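Local atomic coordinates of ATP-dependent Clp protease proteolytic subunit (Plasmodium falciparum, PDB entry 4GM2), a protein that forms the inactive subunit of the apicoplast caseinolytic protease complex, in a family whose active members are serine peptidases working with ATP-driven partners. Residues 29-35 / 61-67; 53-59 / 95-99; 113-117 / 165-169; 130-136 / 181-187. One frame throughout, in Å; residues are numbered along the deposited sequence.

Contact 1. Residues 29-35 / 61-67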
# COMPACT_ATOMS: atom_id res chain seq x y z
N ARG A 29 -14.94 1.37 -22.07
CA ARG A 29 -14.08 1.05 -23.23
C ARG A 29 -13.18 2.22 -23.64
O ARG A 29 -12.94 2.47 -24.83
CB ARG A 29 -14.91 0.52 -24.41
CG ARG A 29 -15.58 -0.81 -24.13
CD ARG A 29 -16.41 -1.30 -25.32
NE ARG A 29 -15.61 -1.94 -26.37
CZ ARG A 29 -15.06 -3.15 -26.27
NH1 ARG A 29 -15.20 -3.87 -25.16
NH2 ARG A 29 -14.36 -3.65 -27.28
N ILE A 30 -12.68 2.94 -22.64
CA ILE A 30 -11.74 4.04 -22.89
C ILE A 30 -10.32 3.66 -22.46
O ILE A 30 -10.09 3.18 -21.35
CB ILE A 30 -12.18 5.34 -22.17
CG1 ILE A 30 -13.56 5.80 -22.68
CG2 ILE A 30 -11.15 6.45 -22.37
CD1 ILE A 30 -14.19 6.90 -21.86
N ILE A 31 -9.38 3.86 -23.37
CA ILE A 31 -7.96 3.82 -23.03
C ILE A 31 -7.44 5.25 -23.16
O ILE A 31 -7.54 5.85 -24.24
CB ILE A 31 -7.16 2.87 -23.96
CG1 ILE A 31 -7.62 1.43 -23.77
CG2 ILE A 31 -5.67 2.97 -23.68
CD1 ILE A 31 -7.29 0.53 -24.93
N PHE A 32 -6.92 5.79 -22.07
CA PHE A 32 -6.43 7.17 -22.08
C PHE A 32 -4.91 7.22 -21.93
O PHE A 32 -4.38 7.14 -20.82
CB PHE A 32 -7.14 7.99 -20.98
CG PHE A 32 -6.74 9.44 -20.93
CD1 PHE A 32 -6.16 10.09 -22.02
CD2 PHE A 32 -6.98 10.19 -19.77
CE1 PHE A 32 -5.81 11.43 -21.96
CE2 PHE A 32 -6.63 11.53 -19.70
CZ PHE A 32 -6.05 12.15 -20.80
N LEU A 33 -4.21 7.35 -23.06
CA LEU A 33 -2.76 7.58 -23.03
C LEU A 33 -2.53 9.04 -22.71
O LEU A 33 -2.84 9.91 -23.52
CB LEU A 33 -2.10 7.19 -24.35
CG LEU A 33 -0.63 7.60 -24.57
CD1 LEU A 33 0.29 7.02 -23.51
CD2 LEU A 33 -0.15 7.21 -25.96
N SER A 34 -1.98 9.30 -21.52
CA SER A 34 -1.82 10.68 -21.03
C SER A 34 -0.43 10.94 -20.48
O SER A 34 -0.26 11.75 -19.57
CB SER A 34 -2.86 10.97 -19.96
OG SER A 34 -2.75 10.03 -18.90
N SER A 35 0.56 10.24 -21.03
CA SER A 35 1.94 10.34 -20.58
C SER A 35 2.87 9.93 -21.72
O SER A 35 2.41 9.45 -22.75
CB SER A 35 2.16 9.43 -19.38
OG SER A 35 2.02 8.07 -19.74
N ILE A 61 -13.54 0.84 -29.45
CA ILE A 61 -12.67 1.21 -28.35
C ILE A 61 -12.19 2.65 -28.56
O ILE A 61 -11.83 3.03 -29.68
CB ILE A 61 -11.48 0.25 -28.22
CG1 ILE A 61 -11.98 -1.16 -27.86
CG2 ILE A 61 -10.47 0.75 -27.19
CD1 ILE A 61 -10.97 -2.26 -28.07
N HIS A 62 -12.20 3.45 -27.50
CA HIS A 62 -11.88 4.86 -27.60
C HIS A 62 -10.53 5.16 -27.03
O HIS A 62 -10.35 5.23 -25.80
CB HIS A 62 -12.96 5.70 -26.93
CG HIS A 62 -14.34 5.46 -27.49
ND1 HIS A 62 -14.81 6.13 -28.56
CD2 HIS A 62 -15.34 4.58 -27.11
CE1 HIS A 62 -16.05 5.71 -28.84
NE2 HIS A 62 -16.38 4.75 -27.95
N LEU A 63 -9.55 5.32 -27.92
CA LEU A 63 -8.18 5.60 -27.53
C LEU A 63 -7.91 7.10 -27.51
O LEU A 63 -7.73 7.72 -28.56
CB LEU A 63 -7.20 4.90 -28.47
CG LEU A 63 -5.69 5.09 -28.24
CD1 LEU A 63 -5.29 4.71 -26.83
CD2 LEU A 63 -4.91 4.29 -29.26
N TYR A 64 -7.89 7.68 -26.31
CA TYR A 64 -7.59 9.09 -26.15
C TYR A 64 -6.09 9.28 -25.97
O TYR A 64 -5.45 8.57 -25.19
CB TYR A 64 -8.36 9.68 -24.96
CG TYR A 64 -9.83 9.86 -25.21
CD1 TYR A 64 -10.73 8.80 -25.07
CD2 TYR A 64 -10.34 11.10 -25.58
CE1 TYR A 64 -12.08 8.97 -25.29
CE2 TYR A 64 -11.70 11.28 -25.81
CZ TYR A 64 -12.56 10.21 -25.67
OH TYR A 64 -13.90 10.39 -25.89
N ILE A 65 -5.53 10.24 -26.70
CA ILE A 65 -4.08 10.43 -26.71
C ILE A 65 -3.68 11.85 -26.35
O ILE A 65 -4.12 12.81 -26.97
CB ILE A 65 -3.47 10.03 -28.08
CG1 ILE A 65 -3.66 8.53 -28.33
CG2 ILE A 65 -1.99 10.39 -28.12
CD1 ILE A 65 -3.39 8.10 -29.75
N ASN A 66 -2.84 11.96 -25.33
CA ASN A 66 -2.17 13.21 -24.98
C ASN A 66 -0.75 12.86 -24.53
O ASN A 66 -0.49 12.70 -23.34
CB ASN A 66 -2.93 13.95 -23.89
CG ASN A 66 -2.41 15.36 -23.66
OD1 ASN A 66 -1.75 15.94 -24.52
ND2 ASN A 66 -2.72 15.92 -22.50
N SER A 67 0.15 12.73 -25.50
CA SER A 67 1.47 12.15 -25.26
C SER A 67 2.58 12.81 -26.07
O SER A 67 2.34 13.30 -27.18
CB SER A 67 1.44 10.66 -25.57
OG SER A 67 2.71 10.06 -25.36

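Contact 2. Residues 53-59 / 95-99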
# COMPACT_ATOMS: atom_id res chain seq x y z
N GLU A 53 -11.29 -6.39 -26.18
CA GLU A 53 -11.66 -7.24 -27.30
C GLU A 53 -12.27 -8.56 -26.83
O GLU A 53 -13.22 -9.04 -27.45
CB GLU A 53 -10.45 -7.48 -28.22
CG GLU A 53 -10.65 -8.54 -29.30
CD GLU A 53 -11.57 -8.11 -30.43
OE1 GLU A 53 -11.97 -6.94 -30.49
OE2 GLU A 53 -11.90 -8.95 -31.29
N TYR A 54 -11.73 -9.13 -25.76
CA TYR A 54 -12.22 -10.39 -25.16
C TYR A 54 -13.55 -10.21 -24.44
O TYR A 54 -14.37 -11.12 -24.39
CB TYR A 54 -11.19 -10.95 -24.18
CG TYR A 54 -10.21 -11.94 -24.78
CD1 TYR A 54 -10.33 -13.31 -24.52
CD2 TYR A 54 -9.17 -11.51 -25.61
CE1 TYR A 54 -9.44 -14.22 -25.07
CE2 TYR A 54 -8.27 -12.42 -26.16
CZ TYR A 54 -8.41 -13.77 -25.89
OH TYR A 54 -7.53 -14.68 -26.43
N GLU A 55 -13.74 -9.02 -23.88
CA GLU A 55 -14.96 -8.70 -23.16
C GLU A 55 -16.12 -8.51 -24.14
O GLU A 55 -17.20 -9.06 -23.92
CB GLU A 55 -14.75 -7.45 -22.30
CG GLU A 55 -15.32 -7.55 -20.90
CD GLU A 55 -16.82 -7.38 -20.85
OE1 GLU A 55 -17.48 -8.15 -20.13
OE2 GLU A 55 -17.34 -6.47 -21.54
N SER A 56 -15.88 -7.75 -25.21
CA SER A 56 -16.89 -7.48 -26.24
C SER A 56 -16.24 -7.42 -27.62
O SER A 56 -15.25 -6.72 -27.83
CB SER A 56 -17.62 -6.17 -25.96
OG SER A 56 -18.28 -6.24 -24.71
N LYS A 57 -16.82 -8.14 -28.57
CA LYS A 57 -16.12 -8.46 -29.81
C LYS A 57 -16.04 -7.32 -30.82
O LYS A 57 -14.94 -6.89 -31.15
CB LYS A 57 -16.66 -9.74 -30.44
CG LYS A 57 -15.58 -10.57 -31.12
CD LYS A 57 -14.79 -11.39 -30.11
CE LYS A 57 -13.56 -12.02 -30.76
NZ LYS A 57 -13.88 -12.88 -31.93
N ARG A 58 -17.18 -6.84 -31.31
CA ARG A 58 -17.14 -5.82 -32.36
C ARG A 58 -17.67 -4.49 -31.84
O ARG A 58 -18.57 -3.88 -32.42
CB ARG A 58 -17.91 -6.27 -33.60
CG ARG A 58 -17.14 -7.19 -34.53
CD ARG A 58 -18.08 -8.14 -35.26
NE ARG A 58 -18.66 -9.12 -34.34
CZ ARG A 58 -18.07 -10.26 -33.97
NH1 ARG A 58 -16.88 -10.58 -34.45
NH2 ARG A 58 -18.68 -11.07 -33.11
N LYS A 59 -17.09 -4.04 -30.73
CA LYS A 59 -17.55 -2.85 -30.04
C LYS A 59 -16.43 -1.82 -29.98
O LYS A 59 -15.35 -2.11 -29.47
CB LYS A 59 -18.03 -3.23 -28.64
CG LYS A 59 -18.93 -2.20 -27.99
CD LYS A 59 -19.58 -2.77 -26.75
CE LYS A 59 -20.66 -1.83 -26.23
NZ LYS A 59 -21.29 -2.41 -25.01
N ILE A 95 -7.51 -7.11 -33.95
CA ILE A 95 -8.78 -7.19 -33.22
C ILE A 95 -9.97 -6.70 -34.05
O ILE A 95 -9.81 -5.84 -34.92
CB ILE A 95 -8.74 -6.47 -31.85
CG1 ILE A 95 -8.51 -4.96 -32.01
CG2 ILE A 95 -7.72 -7.11 -30.93
CD1 ILE A 95 -8.84 -4.17 -30.76
N SER A 96 -11.15 -7.25 -33.76
CA SER A 96 -12.35 -6.92 -34.53
C SER A 96 -12.94 -5.58 -34.14
O SER A 96 -13.59 -4.92 -34.96
CB SER A 96 -13.39 -8.02 -34.39
OG SER A 96 -13.76 -8.20 -33.04
N SER A 97 -12.72 -5.18 -32.89
CA SER A 97 -13.20 -3.90 -32.38
C SER A 97 -12.45 -2.77 -33.06
O SER A 97 -11.22 -2.75 -33.05
CB SER A 97 -13.01 -3.80 -30.87
OG SER A 97 -13.82 -4.73 -30.17
N ASP A 98 -13.19 -1.85 -33.67
CA ASP A 98 -12.61 -0.63 -34.23
C ASP A 98 -12.09 0.19 -33.08
O ASP A 98 -12.75 0.29 -32.04
CB ASP A 98 -13.66 0.18 -35.01
CG ASP A 98 -14.19 -0.55 -36.23
OD1 ASP A 98 -13.48 -1.42 -36.79
OD2 ASP A 98 -15.33 -0.25 -36.65
N VAL A 99 -10.91 0.78 -33.23
CA VAL A 99 -10.45 1.75 -32.24
C VAL A 99 -10.46 3.17 -32.83
O VAL A 99 -9.83 3.43 -33.86
CB VAL A 99 -9.11 1.36 -31.54
CG1 VAL A 99 -8.78 -0.11 -31.75
CG2 VAL A 99 -7.96 2.24 -31.97

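Contact 3. Residues 113-117 / 165-169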
# COMPACT_ATOMS: atom_id res chain seq x y z
N ILE A 113 2.10 8.41 -34.72
CA ILE A 113 1.89 7.16 -35.46
C ILE A 113 0.66 6.44 -34.90
O ILE A 113 -0.22 6.00 -35.65
CB ILE A 113 3.13 6.23 -35.34
CG1 ILE A 113 4.33 6.87 -36.04
CG2 ILE A 113 2.83 4.85 -35.93
CD1 ILE A 113 5.66 6.27 -35.63
N LEU A 114 0.61 6.34 -33.58
CA LEU A 114 -0.50 5.70 -32.88
C LEU A 114 -1.83 6.38 -33.20
O LEU A 114 -2.80 5.71 -33.53
CB LEU A 114 -0.25 5.69 -31.38
CG LEU A 114 -1.16 4.78 -30.56
CD1 LEU A 114 -1.12 3.36 -31.10
CD2 LEU A 114 -0.76 4.83 -29.09
N ALA A 115 -1.86 7.71 -33.10
CA ALA A 115 -3.06 8.48 -33.39
C ALA A 115 -3.59 8.26 -34.82
O ALA A 115 -4.79 8.07 -35.02
CB ALA A 115 -2.82 9.96 -33.13
N SER A 116 -2.69 8.26 -35.80
CA SER A 116 -3.06 8.07 -37.20
C SER A 116 -3.47 6.62 -37.51
O SER A 116 -3.92 6.33 -38.62
CB SER A 116 -1.91 8.48 -38.11
OG SER A 116 -0.77 7.65 -37.89
N SER A 117 -3.29 5.73 -36.54
CA SER A 117 -3.55 4.32 -36.76
C SER A 117 -4.99 3.93 -36.44
O SER A 117 -5.39 2.78 -36.64
CB SER A 117 -2.55 3.46 -35.98
OG SER A 117 -1.23 3.64 -36.48
N ILE A 165 3.73 2.05 -42.26
CA ILE A 165 2.55 2.40 -41.47
C ILE A 165 2.08 3.83 -41.75
O ILE A 165 0.90 4.04 -42.05
CB ILE A 165 2.83 2.19 -39.96
CG1 ILE A 165 3.05 0.70 -39.66
CG2 ILE A 165 1.69 2.75 -39.10
CD1 ILE A 165 3.65 0.40 -38.30
N ILE A 166 2.99 4.80 -41.69
CA ILE A 166 2.65 6.20 -41.92
C ILE A 166 2.17 6.43 -43.35
O ILE A 166 1.20 7.16 -43.58
CB ILE A 166 3.81 7.15 -41.57
CG1 ILE A 166 4.18 7.00 -40.09
CG2 ILE A 166 3.44 8.60 -41.87
CD1 ILE A 166 5.52 7.60 -39.72
N SER A 167 2.84 5.79 -44.31
CA SER A 167 2.43 5.85 -45.72
C SER A 167 1.01 5.34 -45.93
O SER A 167 0.25 5.93 -46.71
CB SER A 167 3.40 5.07 -46.60
OG SER A 167 4.69 5.64 -46.55
N LYS A 168 0.66 4.25 -45.25
CA LYS A 168 -0.68 3.67 -45.34
C LYS A 168 -1.74 4.56 -44.68
O LYS A 168 -2.80 4.78 -45.26
CB LYS A 168 -0.72 2.26 -44.72
CG LYS A 168 -1.89 1.41 -45.19
CD LYS A 168 -2.07 0.14 -44.38
CE LYS A 168 -2.90 0.37 -43.13
NZ LYS A 168 -3.14 -0.89 -42.36
N ASN A 169 -1.43 5.06 -43.48
CA ASN A 169 -2.35 5.90 -42.71
C ASN A 169 -2.70 7.21 -43.40
O ASN A 169 -3.84 7.68 -43.33
CB ASN A 169 -1.78 6.19 -41.31
CG ASN A 169 -1.63 4.94 -40.46
OD1 ASN A 169 -2.04 3.84 -40.84
ND2 ASN A 169 -1.03 5.10 -39.28

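Contact 4. Residues 130-136 / 181-187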
# COMPACT_ATOMS: atom_id res chain seq x y z
N SER A 130 -1.59 19.40 -31.10
CA SER A 130 -0.38 19.38 -31.94
C SER A 130 0.04 17.96 -32.26
O SER A 130 -0.16 17.03 -31.47
CB SER A 130 0.77 20.09 -31.24
OG SER A 130 0.38 21.37 -30.80
N PHE A 131 0.64 17.80 -33.44
CA PHE A 131 1.16 16.53 -33.89
C PHE A 131 2.57 16.74 -34.42
O PHE A 131 2.89 17.79 -34.97
CB PHE A 131 0.28 15.96 -35.00
CG PHE A 131 -1.16 15.81 -34.61
CD1 PHE A 131 -2.04 16.88 -34.71
CD2 PHE A 131 -1.64 14.59 -34.15
CE1 PHE A 131 -3.37 16.74 -34.35
CE2 PHE A 131 -2.97 14.45 -33.78
CZ PHE A 131 -3.84 15.53 -33.89
N CYS A 132 3.41 15.73 -34.25
CA CYS A 132 4.79 15.80 -34.69
C CYS A 132 5.29 14.46 -35.19
O CYS A 132 5.01 13.43 -34.59
CB CYS A 132 5.69 16.28 -33.55
SG CYS A 132 7.42 16.42 -34.01
N LEU A 133 6.01 14.49 -36.30
CA LEU A 133 6.78 13.33 -36.76
C LEU A 133 8.27 13.65 -36.66
O LEU A 133 8.75 14.63 -37.23
CB LEU A 133 6.38 12.93 -38.18
CG LEU A 133 4.99 12.34 -38.40
CD1 LEU A 133 4.61 12.36 -39.88
CD2 LEU A 133 4.88 10.92 -37.84
N ASN A 134 8.99 12.82 -35.91
CA ASN A 134 10.42 13.02 -35.73
C ASN A 134 11.20 12.55 -36.95
O ASN A 134 10.77 11.63 -37.65
CB ASN A 134 10.93 12.29 -34.48
CG ASN A 134 10.19 12.70 -33.22
OD1 ASN A 134 9.90 13.88 -33.00
ND2 ASN A 134 9.89 11.72 -32.37
N GLN A 135 12.33 13.19 -37.19
CA GLN A 135 13.28 12.75 -38.21
C GLN A 135 13.69 11.32 -37.88
O GLN A 135 14.09 11.03 -36.75
CB GLN A 135 14.50 13.67 -38.22
CG GLN A 135 15.53 13.33 -39.29
CD GLN A 135 16.89 13.92 -39.01
OE1 GLN A 135 17.91 13.33 -39.36
NE2 GLN A 135 16.92 15.09 -38.37
N SER A 136 13.59 10.43 -38.87
CA SER A 136 13.85 9.00 -38.68
C SER A 136 15.11 8.75 -37.86
O SER A 136 16.18 9.30 -38.15
CB SER A 136 13.92 8.28 -40.02
OG SER A 136 12.64 8.19 -40.61
N LEU A 181 10.53 12.43 -43.58
CA LEU A 181 11.11 11.92 -42.34
C LEU A 181 12.61 12.23 -42.22
O LEU A 181 13.29 11.71 -41.34
CB LEU A 181 10.84 10.42 -42.17
CG LEU A 181 9.43 9.96 -41.80
CD1 LEU A 181 9.42 8.46 -41.52
CD2 LEU A 181 8.86 10.72 -40.61
N GLU A 182 13.10 13.08 -43.12
CA GLU A 182 14.48 13.56 -43.06
C GLU A 182 14.55 14.89 -42.30
O GLU A 182 15.63 15.43 -42.06
CB GLU A 182 15.07 13.70 -44.47
CG GLU A 182 15.30 12.37 -45.17
CD GLU A 182 15.77 12.52 -46.60
OE1 GLU A 182 15.19 11.85 -47.49
OE2 GLU A 182 16.72 13.30 -46.85
N ARG A 183 13.38 15.39 -41.92
CA ARG A 183 13.24 16.62 -41.14
C ARG A 183 12.13 16.43 -40.11
O ARG A 183 11.23 15.62 -40.31
CB ARG A 183 12.87 17.80 -42.05
CG ARG A 183 13.98 18.30 -42.96
CD ARG A 183 14.94 19.23 -42.24
NE ARG A 183 15.98 19.75 -43.12
CZ ARG A 183 17.12 19.13 -43.39
NH1 ARG A 183 17.40 17.95 -42.84
NH2 ARG A 183 18.00 19.69 -44.21
N ASP A 184 12.20 17.17 -39.00
CA ASP A 184 11.10 17.22 -38.04
C ASP A 184 9.96 18.06 -38.61
O ASP A 184 10.19 19.16 -39.11
CB ASP A 184 11.57 17.83 -36.71
CG ASP A 184 12.42 16.87 -35.90
OD1 ASP A 184 12.38 15.65 -36.15
OD2 ASP A 184 13.13 17.35 -34.99
N LYS A 185 8.74 17.52 -38.55
CA LYS A 185 7.58 18.23 -39.07
C LYS A 185 6.50 18.40 -38.00
O LYS A 185 6.13 17.44 -37.33
CB LYS A 185 7.01 17.50 -40.30
CG LYS A 185 6.25 18.41 -41.26
CD LYS A 185 5.77 17.65 -42.48
CE LYS A 185 5.04 18.55 -43.47
NZ LYS A 185 5.97 19.38 -44.27
N TYR A 186 6.02 19.62 -37.85
CA TYR A 186 4.99 19.92 -36.86
C TYR A 186 3.66 20.25 -37.52
O TYR A 186 3.62 20.89 -38.58
CB TYR A 186 5.44 21.05 -35.93
CG TYR A 186 6.58 20.64 -35.02
CD1 TYR A 186 7.91 20.80 -35.43
CD2 TYR A 186 6.34 20.08 -33.76
CE1 TYR A 186 8.96 20.42 -34.60
CE2 TYR A 186 7.38 19.70 -32.93
CZ TYR A 186 8.69 19.87 -33.35
OH TYR A 186 9.73 19.49 -32.53
N PHE A 187 2.58 19.80 -36.90
CA PHE A 187 1.24 19.96 -37.44
C PHE A 187 0.32 20.54 -36.38
O PHE A 187 0.35 20.11 -35.22
CB PHE A 187 0.66 18.61 -37.87
CG PHE A 187 1.52 17.85 -38.84
CD1 PHE A 187 2.54 17.02 -38.40
CD2 PHE A 187 1.28 17.95 -40.21
CE1 PHE A 187 3.32 16.31 -39.31
CE2 PHE A 187 2.06 17.24 -41.12
CZ PHE A 187 3.08 16.42 -40.66

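Contact 1. Residues 29-35 / 61-67
Tyr64 packs against both Ile30 and Phe32 of the neighbouring strand, and its side chain can be traced outward. CB meets Phe32 CD1 at 3.7 Å, the two side chains crossing at about a right angle. With CG beside the backbone N (chi1 -73°), the ring reaches Ile30, whose CG2 lies 3.6 Å from Tyr64 CD1 and 4.0 Å from Tyr64 CE1 in an oblique approach. The ring also stacks with Tyr102 of strand 99-103, and the OH ends on the Tyr54 hydroxyl of the second subunit. The strand axes run 4.7 Å apart and 12° from parallel. Five backbone bonds pass alternately between them, from His62 N to Arg29 O through Asn66 N to Leu33 O. This is the parallel pairing of a beta-alpha-beta unit of the ClpP/crotonase fold, with helix 39-55 as the crossover. On the other face, between that helix and helix 110-116, Ile31 CG2 meets Leu63 CD1 at 3.6 Å. At one end, Ser67 OG donates to Ser35 O (2.7 Å) from above the carbonyl plane. At the other, Arg29, whose positive phi belongs to a Schellman motif, sets NH2 3.5 Å from Ile61 CG1 while its guanidinium bonds Leu52 O, Lys59 O and Pro60 O.

Contact 2. Residues 53-59 / 95-99
Ile95, the first residue past helix 81-94, lies along the aliphatic part of Glu53, its CG2 3.6 Å from Glu53 CG, the two side chains running alongside in opposite senses. Its carbonyl oxygen accepts a bond from Lys204 NZ of the third subunit. At Ser96 the contact turns polar: the backbone N donates to Glu53 OE2 at 3.1 Å, coming from well above the carboxylate plane (50° out of it). The hydroxyl of Ser96 stands between two acceptors, with OG 2.7 Å from Glu53 OE2 and 2.6 Å from Lys57 O, so its one proton cannot be assigned. The arrangement joins two helix ends: Glu53 sits in the last turn of helix 39-55, and its carboxylate takes two successive backbone N-H groups of the turn that leads from helix 81-94 into strand 99-103. A bend at chi2 (72°) brings the carboxylate round to them. Ser97 supplies the second, its N lying 3.1 Å from Glu53 OE1 on the syn side and 22° out of plane. Ser97 OG repeats the ambiguity of its neighbour, 2.9 Å from Glu53 OE1 and 2.6 Å from Lys57 O. It also accepts a weak bond from Lys59 N. Two backbone N-H groups would favour an ionised carboxylate, though nearby Lys57 O leaves this open. Asp98 then carries the chain off along Ile61 of strand 61-67, to which its backbone is bonded.

Contact 3. Residues 113-117 / 165-169
Polar contacts converge on one amide: Asn169 of helix 148-170 points its ND2 at the hydroxyls of Ser116 and Ser117, toward the C-terminal part of helix 110-116. The bond from Asn169 ND2 to Ser116 OG measures 2.9 Å with an angle of 153° at the hydrogen; that to Ser117 OG is longer, 3.2 Å, and more bent. Both oxygens lie modestly tilted from the amide plane. Each serine in turn bonds the same carbonyl within its own segment, with Ser116 OG 2.8 Å and Ser117 OG 2.7 Å from Ile113 O. The hydroxyls, with first torsions of 63° and -66°, arrive from opposite faces of that carbonyl. Both probably give their protons to Ile113 O, Ser116 OG having a weak second acceptor in Cys112 O, and accept from the amide, a small buried network in which one nitrogen bridges two side chains.

Apolar contacts lie beside this network and belong to Ile113. Its CG2 branch meets Ile165 CG2 at 4.0 Å, and its CG1 branch meets Ile166 CD1 at 3.9 Å, crossing both isoleucines at about a right angle.

Arg123 NH1 joins the two segments a second time by bonding both Ser116 O and Asn169 O. Around this core, helix 81-94 packs on Ser117 and Ile165 through Val89, helix 174-180 covers Ile166, and strand 61-67 lies against Leu114 and Ala115.

Contact 4. Residues 130-136 / 181-187
This is an antiparallel strand pairing, prolonged by loop contacts, at the edge of the small mixed sheet in which strand 130-133 lies between 106-108 and 185-188. The short axes come within 4.7 Å, their directions 161° apart. Phe131 with Phe187 and Leu133 with Lys185 are hydrogen-bonded pairs, each giving two N-H...O bonds. Between them Cys132 faces Tyr186 as a non-hydrogen-bonded pair. SG of Cys132, anti to its own N (chi1 -180°), stands over one face of the Tyr186 ring, 3.8 Å from the centroid and 27° off the normal, displaced toward the rim. The face bearing Phe131, Leu133 and Phe187 is mainly apolar: Leu133 CD1 approaches Phe187 CE1 obliquely at 4.2 Å, Phe131 CB meets Phe187 CB, and Cys112 and Phe195 close in from outside the segments. Past the strands, Asp184 OD1 accepts from Gln135 N at 2.7 Å, nearly along the C-O bond of the carboxylate. Ser136 N then reaches Leu181 O at 2.8 Å, while Leu181 CD2 packs against Leu133 CB at 4.1 Å. In catalytic ClpP relatives, this junction carries the histidine and aspartate of the Ser-His-Asp triad. By sequence, Asn134 falls at the histidine position and Asp184 at the aspartate, and Gly109, where strand 130-133 is bonded to its other neighbour, at the serine, consistent with an inactive subunit that keeps the ClpP scaffold.

Overall arrangement
From the N terminus, contact 1 closes the loop over helix 39-55, pairing the first two strands of the parallel sheet. Contact 2 crosses it, joining the end of helix 39-55, inside that loop, to the turn after helix 81-94; they touch, Arg29 NH2 being 2.8 Å from Lys59 O. Contact 3, in series, ties helix 110-116 to helix 148-170; Leu114 of its first segment packs on Leu33 and Leu63 of contact 1. Contact 4 crosses contact 3 and closes the largely helical excursion through 148-170 and 174-180 by pairing strands 130-133 and 185-188; the two meet at Ile166 CD1 and Leu133 CD2 (3.9 Å). Contacts 2 and 4, centres about 31 Å apart, lie on opposite sides of the chain's centre.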